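Local structure of hypothetical exported protein (Streptococcus pyogenes, 3PSQ) at residues Phe144-Phe149 / Leu163-Gln168. The protein is a class B sortase involved in pilus assembly, probably acting as a cysteine transpeptidase that joins proteins through an acyl-thioester intermediate. Numbering follows the deposited sequence.
Sequences FDSLLF and LNHIKQ. With ZN (zinc ion), chain O.
Asp145 OD1 accepts three N-H groups, one of them from across the contact. His165 NE2 donates to Asp145 OD1 at 2.9 Å on the syn side of the carboxylate, with an N-H...O angle of 139°. The other two come from the loop itself, as an Asx turn and Asx motif: Leu147 N arrives nearly in line with the C-O bond, and Leu148 N reaches Asp145 OD1 at 3.0 Å from above the carboxylate plane. Asp145 OD2 takes a weak bond from His165 NE2 at 3.2 Å, and its firmer partner is Thr141 OG1 on strand 130-142, so both oxygens are held while the carboxylate stands steeply against the imidazole, 69° between planes. With CG anti to the backbone N (chi1 180°), His165 sends its ring from helix 159-167 toward the loop. Leu147 lies over one face, Leu147 CB 3.9 Å from the His165 ring centroid in a CH-pi contact and Leu147 CD2 3.7 Å from His165 CG. At the ring edge, Leu148 CD1 sits near His165 CD2, while Leu148 CD2 touches Ile166 CG1 at 4.1 Å; on strand 130-142 both residues touch Ile139. On the other side of the imidazole, His165 ND1 binds a zinc ion at 1.9 Å. Because NE2 donates to a carboxylate while ND1 holds the metal, the acid probably orients the ring and makes ND1 a stronger ligand. This is the second-shell carboxylate-histidine-zinc arrangement familiar from metal sites, here set where the loop after strand 130-142 meets helix 159-167 against the beta-sheet of the sortase fold.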
loop_
_atom_site.group_PDB
_atom_site.type_symbol
_atom_site.label_atom_id
_atom_site.label_comp_id
_atom_site.label_asym_id
_atom_site.label_seq_id
_atom_site.Cartn_x
_atom_site.Cartn_y
_atom_site.Cartn_z
ATOM N N PHE A 144 -1.055 -5.226 -15.557
ATOM C CA PHE A 144 -2.339 -5.559 -16.163
ATOM C C PHE A 144 -3.111 -6.572 -15.391
ATOM O O PHE A 144 -4.053 -7.136 -15.923
ATOM C CB PHE A 144 -2.190 -5.956 -17.651
ATOM C CG PHE A 144 -1.477 -4.907 -18.442
ATOM C CD1 PHE A 144 -2.153 -3.759 -18.896
ATOM C CD2 PHE A 144 -0.094 -4.994 -18.625
ATOM C CE1 PHE A 144 -1.456 -2.748 -19.534
ATOM C CE2 PHE A 144 0.593 -4.003 -19.279
ATOM C CZ PHE A 144 -0.078 -2.874 -19.725
ATOM N N ASP A 145 -2.707 -6.790 -14.132
ATOM C CA ASP A 145 -3.484 -7.572 -13.175
ATOM C C ASP A 145 -4.970 -7.189 -13.183
ATOM O O ASP A 145 -5.331 -6.036 -12.938
ATOM C CB ASP A 145 -2.921 -7.401 -11.765
ATOM C CG ASP A 145 -3.456 -8.451 -10.811
ATOM O OD1 ASP A 145 -4.689 -8.483 -10.605
ATOM O OD2 ASP A 145 -2.650 -9.247 -10.278
ATOM N N SER A 146 -5.813 -8.170 -13.489
ATOM C CA SER A 146 -7.251 -7.923 -13.684
ATOM C C SER A 146 -8.049 -7.656 -12.395
ATOM O O SER A 146 -9.250 -7.376 -12.447
ATOM C CB SER A 146 -7.882 -9.074 -14.452
ATOM O OG SER A 146 -7.875 -10.245 -13.644
ATOM N N LEU A 147 -7.395 -7.692 -11.243
ATOM C CA LEU A 147 -8.130 -7.547 -10.008
ATOM C C LEU A 147 -7.540 -6.538 -9.015
ATOM O O LEU A 147 -8.256 -5.725 -8.449
ATOM C CB LEU A 147 -8.259 -8.918 -9.345
ATOM C CG LEU A 147 -9.109 -8.938 -8.075
ATOM C CD1 LEU A 147 -10.521 -8.480 -8.423
ATOM C CD2 LEU A 147 -9.104 -10.329 -7.456
ATOM N N LEU A 148 -6.227 -6.602 -8.818
ATOM C CA LEU A 148 -5.598 -6.054 -7.624
ATOM C C LEU A 148 -5.300 -4.547 -7.664
ATOM O O LEU A 148 -4.922 -3.971 -6.639
ATOM C CB LEU A 148 -4.333 -6.861 -7.268
ATOM C CG LEU A 148 -4.633 -8.288 -6.809
ATOM C CD1 LEU A 148 -3.362 -9.063 -6.579
ATOM C CD2 LEU A 148 -5.509 -8.290 -5.552
ATOM N N PHE A 149 -5.492 -3.913 -8.820
ATOM C CA PHE A 149 -5.263 -2.460 -8.919
ATOM C C PHE A 149 -6.554 -1.690 -9.010
ATOM O O PHE A 149 -6.561 -0.503 -9.288
ATOM C CB PHE A 149 -4.266 -2.101 -10.037
ATOM C CG PHE A 149 -2.904 -2.741 -9.843
ATOM C CD1 PHE A 149 -2.079 -2.337 -8.819
ATOM C CD2 PHE A 149 -2.498 -3.795 -10.636
ATOM C CE1 PHE A 149 -0.867 -2.941 -8.609
ATOM C CE2 PHE A 149 -1.268 -4.399 -10.433
ATOM C CZ PHE A 149 -0.455 -3.975 -9.410
ATOM N N LEU A 163 -8.765 -14.322 -2.613
ATOM C CA LEU A 163 -7.655 -15.034 -1.995
ATOM C C LEU A 163 -6.969 -16.023 -2.939
ATOM O O LEU A 163 -5.755 -16.195 -2.876
ATOM C CB LEU A 163 -8.090 -15.704 -0.697
ATOM C CG LEU A 163 -8.415 -14.760 0.471
ATOM C CD1 LEU A 163 -8.912 -15.578 1.618
ATOM C CD2 LEU A 163 -7.175 -13.966 0.884
ATOM N N ASN A 164 -7.713 -16.640 -3.849
ATOM C CA ASN A 164 -7.107 -17.569 -4.805
ATOM C C ASN A 164 -6.349 -16.846 -5.909
ATOM O O ASN A 164 -5.333 -17.352 -6.421
ATOM C CB ASN A 164 -8.150 -18.521 -5.432
ATOM C CG ASN A 164 -7.504 -19.604 -6.328
ATOM O OD1 ASN A 164 -6.283 -19.584 -6.557
ATOM N ND2 ASN A 164 -8.316 -20.539 -6.831
ATOM N N HIS A 165 -6.873 -15.690 -6.312
ATOM C CA HIS A 165 -6.195 -14.838 -7.266
ATOM C C HIS A 165 -4.824 -14.465 -6.719
ATOM O O HIS A 165 -3.814 -14.540 -7.427
ATOM C CB HIS A 165 -6.986 -13.550 -7.499
ATOM C CG HIS A 165 -6.337 -12.622 -8.476
ATOM N ND1 HIS A 165 -6.532 -12.722 -9.832
ATOM C CD2 HIS A 165 -5.481 -11.592 -8.297
ATOM C CE1 HIS A 165 -5.845 -11.775 -10.447
ATOM N NE2 HIS A 165 -5.198 -11.078 -9.538
ATOM N N ILE A 166 -4.808 -14.052 -5.460
ATOM C CA ILE A 166 -3.589 -13.658 -4.764
ATOM C C ILE A 166 -2.650 -14.855 -4.611
ATOM O O ILE A 166 -1.514 -14.813 -5.072
ATOM C CB ILE A 166 -3.910 -13.052 -3.377
ATOM C CG1 ILE A 166 -4.488 -11.651 -3.527
ATOM C CG2 ILE A 166 -2.676 -13.066 -2.481
ATOM C CD1 ILE A 166 -5.123 -11.136 -2.239
ATOM N N LYS A 167 -3.147 -15.923 -3.980
ATOM C CA LYS A 167 -2.399 -17.157 -3.816
ATOM C C LYS A 167 -1.569 -17.581 -5.035
ATOM O O LYS A 167 -0.410 -17.926 -4.894
ATOM C CB LYS A 167 -3.334 -18.303 -3.422
ATOM C CG LYS A 167 -2.573 -19.488 -2.837
ATOM C CD LYS A 167 -3.432 -20.743 -2.642
ATOM C CE LYS A 167 -2.530 -21.994 -2.358
ATOM N NZ LYS A 167 -3.304 -23.248 -1.975
ATOM N N GLN A 168 -2.144 -17.570 -6.229
ATOM C CA GLN A 168 -1.467 -18.101 -7.412
ATOM C C GLN A 168 -0.399 -17.150 -7.963
ATOM O O GLN A 168 0.385 -17.512 -8.853
ATOM C CB GLN A 168 -2.501 -18.470 -8.479
ATOM C CG GLN A 168 -2.940 -17.345 -9.395
ATOM C CD GLN A 168 -2.599 -17.641 -10.828
ATOM O OE1 GLN A 168 -2.491 -16.742 -11.671
ATOM N NE2 GLN A 168 -2.428 -18.927 -11.120
HETATM ZN ZN ZN O . -7.554 -13.988 -10.893
#